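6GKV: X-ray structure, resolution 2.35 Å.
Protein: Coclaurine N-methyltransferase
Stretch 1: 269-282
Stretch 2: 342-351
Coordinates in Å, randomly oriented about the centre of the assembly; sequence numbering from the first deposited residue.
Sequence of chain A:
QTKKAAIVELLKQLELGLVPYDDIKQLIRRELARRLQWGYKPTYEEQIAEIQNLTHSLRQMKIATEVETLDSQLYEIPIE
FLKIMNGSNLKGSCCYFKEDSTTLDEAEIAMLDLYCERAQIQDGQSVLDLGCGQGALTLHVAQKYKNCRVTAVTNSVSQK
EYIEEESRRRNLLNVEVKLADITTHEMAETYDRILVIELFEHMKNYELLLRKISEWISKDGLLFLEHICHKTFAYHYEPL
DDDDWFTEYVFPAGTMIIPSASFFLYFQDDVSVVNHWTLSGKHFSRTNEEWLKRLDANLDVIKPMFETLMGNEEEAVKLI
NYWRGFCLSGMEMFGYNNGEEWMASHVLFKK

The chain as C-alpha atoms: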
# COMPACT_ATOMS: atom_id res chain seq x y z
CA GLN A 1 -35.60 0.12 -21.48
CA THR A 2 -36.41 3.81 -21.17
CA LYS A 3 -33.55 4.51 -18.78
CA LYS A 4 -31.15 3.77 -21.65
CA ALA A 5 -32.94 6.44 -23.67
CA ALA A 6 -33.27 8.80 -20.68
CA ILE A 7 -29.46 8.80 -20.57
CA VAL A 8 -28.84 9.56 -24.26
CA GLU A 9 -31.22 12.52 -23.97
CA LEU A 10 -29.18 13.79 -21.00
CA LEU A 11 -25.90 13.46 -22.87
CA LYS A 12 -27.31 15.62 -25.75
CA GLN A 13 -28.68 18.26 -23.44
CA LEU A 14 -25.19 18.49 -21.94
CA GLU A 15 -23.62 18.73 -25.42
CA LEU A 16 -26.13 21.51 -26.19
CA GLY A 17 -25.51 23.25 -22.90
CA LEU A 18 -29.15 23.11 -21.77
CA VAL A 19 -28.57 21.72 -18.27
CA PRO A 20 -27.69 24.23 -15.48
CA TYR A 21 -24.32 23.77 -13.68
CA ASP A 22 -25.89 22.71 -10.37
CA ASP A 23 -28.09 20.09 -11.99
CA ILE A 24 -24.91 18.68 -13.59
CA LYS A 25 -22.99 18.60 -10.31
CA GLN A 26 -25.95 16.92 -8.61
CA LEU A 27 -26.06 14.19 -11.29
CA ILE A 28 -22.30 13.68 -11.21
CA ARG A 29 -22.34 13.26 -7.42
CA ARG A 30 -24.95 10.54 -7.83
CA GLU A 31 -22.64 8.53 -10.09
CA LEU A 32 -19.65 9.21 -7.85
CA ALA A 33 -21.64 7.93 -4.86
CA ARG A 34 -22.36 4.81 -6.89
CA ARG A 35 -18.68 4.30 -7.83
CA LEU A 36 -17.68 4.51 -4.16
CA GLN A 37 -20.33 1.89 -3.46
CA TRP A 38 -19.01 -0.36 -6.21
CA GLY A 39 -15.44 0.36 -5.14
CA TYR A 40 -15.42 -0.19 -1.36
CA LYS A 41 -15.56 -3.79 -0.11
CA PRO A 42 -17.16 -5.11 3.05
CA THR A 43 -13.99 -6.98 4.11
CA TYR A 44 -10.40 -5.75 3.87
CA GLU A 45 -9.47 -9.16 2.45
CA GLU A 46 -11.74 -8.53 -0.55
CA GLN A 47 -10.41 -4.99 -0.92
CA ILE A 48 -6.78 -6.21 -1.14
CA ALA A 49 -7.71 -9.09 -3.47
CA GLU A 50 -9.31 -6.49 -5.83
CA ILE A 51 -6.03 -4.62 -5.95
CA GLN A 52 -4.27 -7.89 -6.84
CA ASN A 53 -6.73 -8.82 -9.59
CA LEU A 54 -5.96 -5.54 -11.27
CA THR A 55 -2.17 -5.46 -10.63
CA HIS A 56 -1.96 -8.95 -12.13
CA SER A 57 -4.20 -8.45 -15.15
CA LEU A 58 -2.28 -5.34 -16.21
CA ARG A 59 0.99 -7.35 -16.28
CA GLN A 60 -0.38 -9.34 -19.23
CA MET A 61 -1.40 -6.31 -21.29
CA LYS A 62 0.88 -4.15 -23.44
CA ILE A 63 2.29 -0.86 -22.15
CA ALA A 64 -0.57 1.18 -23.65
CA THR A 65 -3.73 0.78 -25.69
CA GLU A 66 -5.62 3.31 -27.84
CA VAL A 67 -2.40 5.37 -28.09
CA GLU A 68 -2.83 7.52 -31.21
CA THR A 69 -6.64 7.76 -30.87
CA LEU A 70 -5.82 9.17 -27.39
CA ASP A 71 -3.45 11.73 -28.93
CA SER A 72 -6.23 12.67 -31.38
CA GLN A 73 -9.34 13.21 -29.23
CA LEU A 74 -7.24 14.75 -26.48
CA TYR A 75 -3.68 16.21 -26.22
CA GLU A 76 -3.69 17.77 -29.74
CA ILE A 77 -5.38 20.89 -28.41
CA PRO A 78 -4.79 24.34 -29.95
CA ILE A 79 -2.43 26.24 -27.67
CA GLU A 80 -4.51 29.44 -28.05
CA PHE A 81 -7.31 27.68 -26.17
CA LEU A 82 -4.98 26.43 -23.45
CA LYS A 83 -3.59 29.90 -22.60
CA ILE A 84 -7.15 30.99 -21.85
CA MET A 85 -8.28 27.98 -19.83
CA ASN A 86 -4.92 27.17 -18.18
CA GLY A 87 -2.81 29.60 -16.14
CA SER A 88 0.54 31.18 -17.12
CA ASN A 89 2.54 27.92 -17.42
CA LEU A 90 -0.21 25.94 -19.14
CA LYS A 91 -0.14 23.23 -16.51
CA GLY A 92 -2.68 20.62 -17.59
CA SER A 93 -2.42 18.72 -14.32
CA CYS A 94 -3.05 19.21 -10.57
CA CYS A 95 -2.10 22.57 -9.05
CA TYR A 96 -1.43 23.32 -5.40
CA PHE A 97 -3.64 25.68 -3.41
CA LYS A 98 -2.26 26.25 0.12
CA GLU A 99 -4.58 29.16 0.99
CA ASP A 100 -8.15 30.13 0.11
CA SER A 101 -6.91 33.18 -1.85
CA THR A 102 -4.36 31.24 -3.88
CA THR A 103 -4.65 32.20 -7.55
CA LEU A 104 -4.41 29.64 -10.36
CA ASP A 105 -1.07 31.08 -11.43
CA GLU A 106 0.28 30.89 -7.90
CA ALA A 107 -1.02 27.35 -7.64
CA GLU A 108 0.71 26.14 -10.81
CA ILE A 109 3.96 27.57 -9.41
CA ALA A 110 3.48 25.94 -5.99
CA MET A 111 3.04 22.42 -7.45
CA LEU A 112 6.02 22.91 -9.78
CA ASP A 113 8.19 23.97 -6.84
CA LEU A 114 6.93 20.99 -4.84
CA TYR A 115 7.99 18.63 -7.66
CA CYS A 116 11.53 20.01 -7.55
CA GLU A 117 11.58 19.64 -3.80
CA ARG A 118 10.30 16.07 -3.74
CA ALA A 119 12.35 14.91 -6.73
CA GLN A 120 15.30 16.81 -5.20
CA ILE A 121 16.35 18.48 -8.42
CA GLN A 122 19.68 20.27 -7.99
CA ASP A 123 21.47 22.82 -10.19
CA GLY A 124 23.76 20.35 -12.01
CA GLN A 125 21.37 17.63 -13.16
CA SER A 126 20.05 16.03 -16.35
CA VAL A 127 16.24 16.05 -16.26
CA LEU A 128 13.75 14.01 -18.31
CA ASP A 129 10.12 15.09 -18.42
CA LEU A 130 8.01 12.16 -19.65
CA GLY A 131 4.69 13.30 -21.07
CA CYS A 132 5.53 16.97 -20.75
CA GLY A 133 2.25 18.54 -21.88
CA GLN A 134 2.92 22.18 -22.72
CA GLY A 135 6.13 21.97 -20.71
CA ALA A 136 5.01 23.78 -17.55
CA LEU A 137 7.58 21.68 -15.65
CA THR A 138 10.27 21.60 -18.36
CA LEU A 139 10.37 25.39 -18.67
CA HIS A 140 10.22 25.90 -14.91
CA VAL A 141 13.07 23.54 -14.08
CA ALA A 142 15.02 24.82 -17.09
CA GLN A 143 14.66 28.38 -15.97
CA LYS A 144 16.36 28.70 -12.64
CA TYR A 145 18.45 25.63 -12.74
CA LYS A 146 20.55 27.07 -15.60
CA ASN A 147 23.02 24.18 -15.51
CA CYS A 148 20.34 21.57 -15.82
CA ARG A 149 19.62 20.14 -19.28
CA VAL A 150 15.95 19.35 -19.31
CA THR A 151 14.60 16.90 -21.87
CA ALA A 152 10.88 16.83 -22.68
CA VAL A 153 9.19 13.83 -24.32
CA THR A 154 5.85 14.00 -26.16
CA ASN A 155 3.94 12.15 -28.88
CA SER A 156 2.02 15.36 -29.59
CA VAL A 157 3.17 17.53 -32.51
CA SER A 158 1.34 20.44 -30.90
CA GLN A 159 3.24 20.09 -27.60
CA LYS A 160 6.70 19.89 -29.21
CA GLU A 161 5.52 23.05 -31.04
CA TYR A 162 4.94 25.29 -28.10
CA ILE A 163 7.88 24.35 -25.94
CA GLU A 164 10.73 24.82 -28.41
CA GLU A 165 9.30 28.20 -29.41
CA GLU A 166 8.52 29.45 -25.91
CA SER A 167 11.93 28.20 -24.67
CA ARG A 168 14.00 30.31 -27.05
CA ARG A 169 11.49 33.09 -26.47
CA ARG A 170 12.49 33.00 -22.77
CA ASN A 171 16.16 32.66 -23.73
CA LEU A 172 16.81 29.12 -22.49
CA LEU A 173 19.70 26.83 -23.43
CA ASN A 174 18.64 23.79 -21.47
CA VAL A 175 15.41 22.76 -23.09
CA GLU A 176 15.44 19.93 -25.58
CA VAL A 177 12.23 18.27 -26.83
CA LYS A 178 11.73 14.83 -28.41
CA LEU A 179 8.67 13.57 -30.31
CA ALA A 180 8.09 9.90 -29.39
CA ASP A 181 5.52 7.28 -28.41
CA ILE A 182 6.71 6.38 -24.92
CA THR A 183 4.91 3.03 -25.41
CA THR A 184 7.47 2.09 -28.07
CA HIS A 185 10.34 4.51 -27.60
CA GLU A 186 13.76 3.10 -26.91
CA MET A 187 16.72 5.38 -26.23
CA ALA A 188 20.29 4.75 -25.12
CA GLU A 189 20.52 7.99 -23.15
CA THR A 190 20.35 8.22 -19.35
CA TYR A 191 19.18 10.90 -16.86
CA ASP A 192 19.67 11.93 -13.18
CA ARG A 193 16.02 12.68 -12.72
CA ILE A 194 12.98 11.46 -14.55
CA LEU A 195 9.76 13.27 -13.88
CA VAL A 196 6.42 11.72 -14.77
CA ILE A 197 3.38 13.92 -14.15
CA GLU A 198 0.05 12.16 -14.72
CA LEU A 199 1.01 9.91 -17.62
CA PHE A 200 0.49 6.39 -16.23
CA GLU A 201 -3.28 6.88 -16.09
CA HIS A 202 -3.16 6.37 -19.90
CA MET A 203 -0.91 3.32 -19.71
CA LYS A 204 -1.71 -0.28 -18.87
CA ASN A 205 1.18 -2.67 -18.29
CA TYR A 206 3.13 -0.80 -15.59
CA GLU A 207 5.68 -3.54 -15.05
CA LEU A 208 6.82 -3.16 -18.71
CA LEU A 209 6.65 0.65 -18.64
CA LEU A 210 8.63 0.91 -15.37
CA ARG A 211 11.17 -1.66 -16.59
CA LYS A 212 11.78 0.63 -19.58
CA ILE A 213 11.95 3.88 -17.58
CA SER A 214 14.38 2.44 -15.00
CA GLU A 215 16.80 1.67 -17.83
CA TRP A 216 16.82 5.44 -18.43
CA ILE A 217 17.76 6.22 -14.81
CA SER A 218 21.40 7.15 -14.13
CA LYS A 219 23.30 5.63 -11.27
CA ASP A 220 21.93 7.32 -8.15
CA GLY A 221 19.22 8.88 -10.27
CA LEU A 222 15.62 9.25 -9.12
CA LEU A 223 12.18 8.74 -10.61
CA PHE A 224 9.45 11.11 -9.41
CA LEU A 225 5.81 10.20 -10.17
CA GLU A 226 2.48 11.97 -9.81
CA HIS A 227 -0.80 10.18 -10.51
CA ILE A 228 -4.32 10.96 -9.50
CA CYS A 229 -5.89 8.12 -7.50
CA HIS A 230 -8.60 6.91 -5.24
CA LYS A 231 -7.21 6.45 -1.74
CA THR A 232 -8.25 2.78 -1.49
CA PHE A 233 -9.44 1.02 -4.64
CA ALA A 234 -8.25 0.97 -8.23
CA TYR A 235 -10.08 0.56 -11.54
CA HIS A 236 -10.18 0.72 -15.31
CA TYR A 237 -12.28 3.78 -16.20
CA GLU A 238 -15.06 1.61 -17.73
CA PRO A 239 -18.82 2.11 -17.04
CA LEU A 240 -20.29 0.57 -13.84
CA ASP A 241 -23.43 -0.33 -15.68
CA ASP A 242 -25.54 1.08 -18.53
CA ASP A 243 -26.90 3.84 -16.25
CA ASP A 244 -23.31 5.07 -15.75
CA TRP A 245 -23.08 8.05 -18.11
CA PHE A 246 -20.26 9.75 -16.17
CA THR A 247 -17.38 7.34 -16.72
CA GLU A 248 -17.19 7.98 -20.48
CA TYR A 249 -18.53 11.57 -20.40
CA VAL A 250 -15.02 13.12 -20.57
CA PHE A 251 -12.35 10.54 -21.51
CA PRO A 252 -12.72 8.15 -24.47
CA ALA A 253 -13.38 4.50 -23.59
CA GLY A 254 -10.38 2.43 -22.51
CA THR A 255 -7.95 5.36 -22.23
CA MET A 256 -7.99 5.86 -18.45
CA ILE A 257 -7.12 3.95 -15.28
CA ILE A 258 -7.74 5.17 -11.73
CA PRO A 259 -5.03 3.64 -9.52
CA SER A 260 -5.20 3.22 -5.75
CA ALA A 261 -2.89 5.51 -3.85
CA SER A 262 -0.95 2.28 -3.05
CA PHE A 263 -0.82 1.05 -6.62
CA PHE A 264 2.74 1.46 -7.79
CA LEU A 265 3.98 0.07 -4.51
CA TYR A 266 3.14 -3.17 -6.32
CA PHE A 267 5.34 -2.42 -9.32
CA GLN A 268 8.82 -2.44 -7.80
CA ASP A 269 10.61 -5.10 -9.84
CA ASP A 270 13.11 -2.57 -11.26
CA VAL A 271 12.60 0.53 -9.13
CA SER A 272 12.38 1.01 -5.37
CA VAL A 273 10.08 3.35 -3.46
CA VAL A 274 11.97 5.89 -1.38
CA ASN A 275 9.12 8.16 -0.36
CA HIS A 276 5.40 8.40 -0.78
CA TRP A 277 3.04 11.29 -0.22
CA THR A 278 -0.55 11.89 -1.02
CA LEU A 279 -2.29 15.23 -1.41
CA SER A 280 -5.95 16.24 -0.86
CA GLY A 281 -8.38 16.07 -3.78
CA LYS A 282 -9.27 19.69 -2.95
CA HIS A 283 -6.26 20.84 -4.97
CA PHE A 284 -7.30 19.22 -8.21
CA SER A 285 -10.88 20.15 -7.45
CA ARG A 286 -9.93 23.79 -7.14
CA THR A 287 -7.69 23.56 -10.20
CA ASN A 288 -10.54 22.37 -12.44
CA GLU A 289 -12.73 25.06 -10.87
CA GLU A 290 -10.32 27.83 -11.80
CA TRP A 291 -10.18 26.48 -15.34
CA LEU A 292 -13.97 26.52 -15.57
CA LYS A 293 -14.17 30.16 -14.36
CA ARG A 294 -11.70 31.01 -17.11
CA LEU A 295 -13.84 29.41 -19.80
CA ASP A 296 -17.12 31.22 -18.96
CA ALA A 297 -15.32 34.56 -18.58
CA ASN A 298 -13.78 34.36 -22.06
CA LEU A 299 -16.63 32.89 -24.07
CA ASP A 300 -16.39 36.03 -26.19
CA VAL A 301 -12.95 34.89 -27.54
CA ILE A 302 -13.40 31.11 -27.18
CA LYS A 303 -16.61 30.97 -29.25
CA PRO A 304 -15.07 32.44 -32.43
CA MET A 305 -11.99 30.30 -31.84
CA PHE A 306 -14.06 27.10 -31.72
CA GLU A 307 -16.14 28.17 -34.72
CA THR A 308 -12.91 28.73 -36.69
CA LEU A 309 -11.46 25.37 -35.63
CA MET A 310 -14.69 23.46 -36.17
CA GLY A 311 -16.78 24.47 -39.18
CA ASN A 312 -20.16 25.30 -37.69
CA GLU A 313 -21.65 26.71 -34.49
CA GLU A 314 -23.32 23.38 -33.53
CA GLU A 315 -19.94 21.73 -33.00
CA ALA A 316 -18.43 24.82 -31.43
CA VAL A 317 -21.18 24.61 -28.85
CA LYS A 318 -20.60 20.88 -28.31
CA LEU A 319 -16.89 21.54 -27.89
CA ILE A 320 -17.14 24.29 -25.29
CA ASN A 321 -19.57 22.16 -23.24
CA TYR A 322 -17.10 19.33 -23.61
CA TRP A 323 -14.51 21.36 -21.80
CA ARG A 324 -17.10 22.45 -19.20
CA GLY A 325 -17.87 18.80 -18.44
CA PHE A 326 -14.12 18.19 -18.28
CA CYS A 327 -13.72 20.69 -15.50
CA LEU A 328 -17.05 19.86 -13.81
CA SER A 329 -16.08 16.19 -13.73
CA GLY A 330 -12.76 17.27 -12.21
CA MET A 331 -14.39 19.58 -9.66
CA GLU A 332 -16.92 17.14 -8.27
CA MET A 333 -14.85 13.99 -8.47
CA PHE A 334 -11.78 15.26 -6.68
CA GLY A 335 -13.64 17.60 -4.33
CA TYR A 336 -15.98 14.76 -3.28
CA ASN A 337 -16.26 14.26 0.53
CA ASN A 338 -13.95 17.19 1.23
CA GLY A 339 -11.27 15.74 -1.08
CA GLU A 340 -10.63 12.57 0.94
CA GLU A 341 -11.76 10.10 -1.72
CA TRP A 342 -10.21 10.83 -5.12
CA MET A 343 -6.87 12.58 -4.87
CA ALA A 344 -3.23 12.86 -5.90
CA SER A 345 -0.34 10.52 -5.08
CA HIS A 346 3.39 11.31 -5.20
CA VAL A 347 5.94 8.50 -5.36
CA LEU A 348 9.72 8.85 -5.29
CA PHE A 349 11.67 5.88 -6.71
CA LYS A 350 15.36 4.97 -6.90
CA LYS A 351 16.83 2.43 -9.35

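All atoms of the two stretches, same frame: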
# COMPACT_ATOMS: atom_id res chain seq x y z
N ASP A 269 9.65 -4.13 -9.31
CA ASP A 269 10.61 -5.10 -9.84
C ASP A 269 11.93 -4.47 -10.29
O ASP A 269 12.95 -5.14 -10.29
CB ASP A 269 9.99 -5.86 -11.00
CG ASP A 269 8.90 -6.81 -10.56
OD1 ASP A 269 8.71 -6.97 -9.34
OD2 ASP A 269 8.25 -7.41 -11.43
N ASP A 270 11.91 -3.19 -10.69
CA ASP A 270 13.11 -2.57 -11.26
C ASP A 270 13.33 -1.16 -10.74
O ASP A 270 14.26 -0.47 -11.15
CB ASP A 270 13.01 -2.51 -12.80
CG ASP A 270 12.62 -3.83 -13.41
OD1 ASP A 270 13.45 -4.76 -13.47
OD2 ASP A 270 11.45 -3.95 -13.82
N VAL A 271 12.45 -0.73 -9.85
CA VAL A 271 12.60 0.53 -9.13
C VAL A 271 12.25 0.27 -7.67
O VAL A 271 11.67 -0.76 -7.34
CB VAL A 271 11.70 1.63 -9.69
CG1 VAL A 271 12.06 1.94 -11.15
CG2 VAL A 271 10.26 1.19 -9.56
N SER A 272 12.58 1.22 -6.80
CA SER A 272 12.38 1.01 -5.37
C SER A 272 11.85 2.27 -4.69
O SER A 272 12.50 3.32 -4.74
CB SER A 272 13.69 0.56 -4.73
OG SER A 272 13.44 -0.33 -3.67
N VAL A 273 10.69 2.17 -4.05
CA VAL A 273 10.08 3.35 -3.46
C VAL A 273 10.96 3.88 -2.33
O VAL A 273 11.43 3.15 -1.47
CB VAL A 273 8.62 3.09 -2.95
CG1 VAL A 273 8.58 2.04 -1.84
CG2 VAL A 273 7.99 4.39 -2.47
N VAL A 274 11.19 5.19 -2.39
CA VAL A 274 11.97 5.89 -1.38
C VAL A 274 11.08 6.75 -0.49
O VAL A 274 11.27 6.81 0.73
CB VAL A 274 13.04 6.76 -2.06
CG1 VAL A 274 13.52 7.87 -1.11
CG2 VAL A 274 14.18 5.86 -2.53
N ASN A 275 10.10 7.40 -1.11
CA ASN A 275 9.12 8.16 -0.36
C ASN A 275 7.78 8.07 -1.03
O ASN A 275 7.67 7.63 -2.16
CB ASN A 275 9.53 9.62 -0.23
CG ASN A 275 9.15 10.20 1.12
OD1 ASN A 275 8.20 9.75 1.76
ND2 ASN A 275 9.93 11.18 1.58
N HIS A 276 6.75 8.50 -0.31
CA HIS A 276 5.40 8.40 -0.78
C HIS A 276 4.57 9.43 -0.04
O HIS A 276 4.54 9.45 1.19
CB HIS A 276 4.86 6.99 -0.56
CG HIS A 276 3.48 6.79 -1.10
ND1 HIS A 276 2.67 5.74 -0.70
CD2 HIS A 276 2.77 7.49 -2.01
CE1 HIS A 276 1.52 5.82 -1.33
NE2 HIS A 276 1.55 6.87 -2.13
N TRP A 277 3.93 10.31 -0.80
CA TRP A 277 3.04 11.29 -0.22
C TRP A 277 1.72 11.11 -0.91
O TRP A 277 1.68 10.61 -2.03
CB TRP A 277 3.53 12.71 -0.44
CG TRP A 277 4.93 13.03 -0.06
CD1 TRP A 277 5.33 13.72 1.05
CD2 TRP A 277 6.12 12.75 -0.81
NE1 TRP A 277 6.70 13.86 1.06
CE2 TRP A 277 7.23 13.26 -0.08
CE3 TRP A 277 6.39 12.08 -2.02
CZ2 TRP A 277 8.55 13.15 -0.50
CZ3 TRP A 277 7.71 11.96 -2.45
CH2 TRP A 277 8.77 12.50 -1.69
N THR A 278 0.63 11.52 -0.27
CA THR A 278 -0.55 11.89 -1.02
C THR A 278 -0.86 13.35 -0.73
O THR A 278 -0.13 14.03 0.01
CB THR A 278 -1.78 11.05 -0.69
OG1 THR A 278 -2.21 11.31 0.66
CG2 THR A 278 -1.52 9.56 -0.93
N LEU A 279 -1.96 13.81 -1.32
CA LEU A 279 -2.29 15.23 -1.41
C LEU A 279 -3.81 15.35 -1.61
O LEU A 279 -4.38 14.65 -2.45
CB LEU A 279 -1.49 15.81 -2.57
CG LEU A 279 -1.46 17.21 -3.15
CD1 LEU A 279 -0.02 17.61 -3.37
CD2 LEU A 279 -2.16 17.16 -4.47
N SER A 280 -4.48 16.18 -0.82
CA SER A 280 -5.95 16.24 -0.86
C SER A 280 -6.55 16.52 -2.25
O SER A 280 -6.07 17.38 -2.99
CB SER A 280 -6.49 17.32 0.07
OG SER A 280 -7.85 17.58 -0.27
N GLY A 281 -7.63 15.82 -2.55
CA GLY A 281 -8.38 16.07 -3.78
C GLY A 281 -8.93 17.49 -3.96
O GLY A 281 -9.43 17.86 -5.04
N LYS A 282 -8.81 18.31 -2.91
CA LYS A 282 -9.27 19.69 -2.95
C LYS A 282 -8.41 20.54 -3.89
O LYS A 282 -8.86 21.55 -4.42
CB LYS A 282 -9.26 20.31 -1.54
CG LYS A 282 -10.49 19.99 -0.72
CD LYS A 282 -10.77 21.11 0.29
CE LYS A 282 -9.60 21.28 1.26
NZ LYS A 282 -9.99 21.34 2.70
N TRP A 342 -11.07 10.77 -3.95
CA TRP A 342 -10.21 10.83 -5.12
C TRP A 342 -9.21 11.94 -4.89
O TRP A 342 -9.57 13.01 -4.39
CB TRP A 342 -11.04 11.06 -6.40
CG TRP A 342 -11.85 9.86 -6.81
CD1 TRP A 342 -11.40 8.76 -7.47
CD2 TRP A 342 -13.25 9.63 -6.56
NE1 TRP A 342 -12.42 7.86 -7.66
CE2 TRP A 342 -13.56 8.37 -7.13
CE3 TRP A 342 -14.26 10.38 -5.96
CZ2 TRP A 342 -14.86 7.84 -7.08
CZ3 TRP A 342 -15.56 9.84 -5.93
CH2 TRP A 342 -15.84 8.59 -6.48
N MET A 343 -7.95 11.68 -5.23
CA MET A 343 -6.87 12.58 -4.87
C MET A 343 -5.61 12.32 -5.68
O MET A 343 -5.62 11.57 -6.66
CB MET A 343 -6.57 12.44 -3.37
CG MET A 343 -6.40 10.98 -2.90
SD MET A 343 -6.12 10.81 -1.11
CE MET A 343 -7.78 10.82 -0.47
N ALA A 344 -4.52 12.95 -5.24
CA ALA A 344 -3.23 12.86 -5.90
C ALA A 344 -2.17 12.16 -5.05
O ALA A 344 -2.02 12.42 -3.85
CB ALA A 344 -2.76 14.24 -6.30
N SER A 345 -1.42 11.28 -5.70
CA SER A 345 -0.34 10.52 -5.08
C SER A 345 1.02 10.86 -5.67
O SER A 345 1.19 10.88 -6.90
CB SER A 345 -0.60 9.02 -5.25
OG SER A 345 0.49 8.23 -4.80
N HIS A 346 1.99 11.13 -4.80
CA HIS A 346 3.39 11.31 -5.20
C HIS A 346 4.30 10.18 -4.73
O HIS A 346 4.40 9.90 -3.52
CB HIS A 346 3.93 12.64 -4.68
CG HIS A 346 3.33 13.85 -5.34
ND1 HIS A 346 3.59 15.13 -4.91
CD2 HIS A 346 2.50 13.96 -6.39
CE1 HIS A 346 2.93 15.99 -5.67
NE2 HIS A 346 2.27 15.30 -6.59
N VAL A 347 4.99 9.55 -5.68
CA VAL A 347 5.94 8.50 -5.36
C VAL A 347 7.35 8.82 -5.83
O VAL A 347 7.56 9.19 -7.00
CB VAL A 347 5.51 7.16 -5.98
CG1 VAL A 347 6.33 6.04 -5.37
CG2 VAL A 347 4.02 6.91 -5.75
N LEU A 348 8.32 8.67 -4.92
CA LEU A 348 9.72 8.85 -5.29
C LEU A 348 10.40 7.48 -5.36
O LEU A 348 10.34 6.71 -4.40
CB LEU A 348 10.45 9.79 -4.32
CG LEU A 348 11.90 10.17 -4.66
CD1 LEU A 348 11.99 10.91 -5.99
CD2 LEU A 348 12.56 10.98 -3.54
N PHE A 349 10.99 7.17 -6.50
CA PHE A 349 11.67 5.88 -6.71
C PHE A 349 13.17 6.08 -6.92
O PHE A 349 13.58 7.06 -7.55
CB PHE A 349 11.15 5.16 -7.96
CG PHE A 349 9.68 4.80 -7.94
CD1 PHE A 349 9.25 3.62 -7.37
CD2 PHE A 349 8.75 5.62 -8.59
CE1 PHE A 349 7.90 3.26 -7.40
CE2 PHE A 349 7.39 5.28 -8.64
CZ PHE A 349 6.97 4.10 -8.05
N LYS A 350 13.97 5.11 -6.46
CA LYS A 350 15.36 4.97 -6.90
C LYS A 350 15.51 3.69 -7.73
O LYS A 350 14.60 2.87 -7.77
CB LYS A 350 16.31 4.94 -5.70
CG LYS A 350 16.32 3.59 -5.01
CD LYS A 350 17.20 3.60 -3.77
CE LYS A 350 17.01 2.32 -2.96
NZ LYS A 350 17.55 2.48 -1.58
N LYS A 351 16.67 3.51 -8.38
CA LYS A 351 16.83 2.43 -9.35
C LYS A 351 16.87 1.04 -8.72
O LYS A 351 17.77 0.75 -7.94
CB LYS A 351 18.10 2.66 -10.17
CG LYS A 351 17.97 2.24 -11.61
CD LYS A 351 19.31 2.34 -12.32
CE LYS A 351 19.31 1.40 -13.51
NZ LYS A 351 18.36 0.27 -13.25

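The antiparallel pairing of strand 272-279 with strand 342-350 is interrupted by a beta bulge at Val 274, where the register shifts by one residue. Val 273 lies across from Phe 349, yet Asn 275 already pairs with Leu 348, so Val 274 is the extra residue, its phi/psi of -107/-41 departing from extended geometry. The carbonyl of Leu 348 serves both amides of the bulge: Val 274 N donates to Leu 348 O at 2.7 Å, and Asn 275 N makes a weak bond to the same oxygen, Leu 348 O, at 3.4 Å. The CB of Val 274 points toward the partner strand, and Val 274 CG1 lies 4.1 Å from Leu 348 CD2.

Pairing is regular on both sides of the bulge. Ser 272 and Lys 350 exchange two bonds, Ser 272 N to Lys 350 O at 2.8 Å and Lys 350 N to Ser 272 O at 2.9 Å. Past the bulge, Leu 348 N donates to Asn 275 O at 3.0 Å. Trp 277 N donates to His 346 O and His 346 N to Trp 277 O, each at 2.8 Å. The Asn 275 side chain turns back on its own strand, Asn 275 OD1 accepting from His 276 N at 2.8 Å.

The side chains of the paired residues alternate between the two faces, with Val 274 at the bulge on neither. On one, Val 273 CG2 packs 3.7 Å from Val 347 CG1, and His 276 NE2 hydrogen-bonds Ser 345 OG at 3.2 Å, a polar link between residues that are not directly paired. On the other, Leu 348 CB meets the edge of the Trp 277 ring, 4.0 Å from Trp 277 CZ3, while Leu 279 CD2 rests 3.5 Å from Ala 344 CB.

At the far end, Gly 281 CA approaches Trp 342 O to 3.3 Å. A CB on Gly 281 would lie 2.1 Å from Trp 342 O, a clash, so the close approach depends on glycine. Just before it, Ser 280 OG caps the following helix, accepting from Lys 282 N at 2.9 Å.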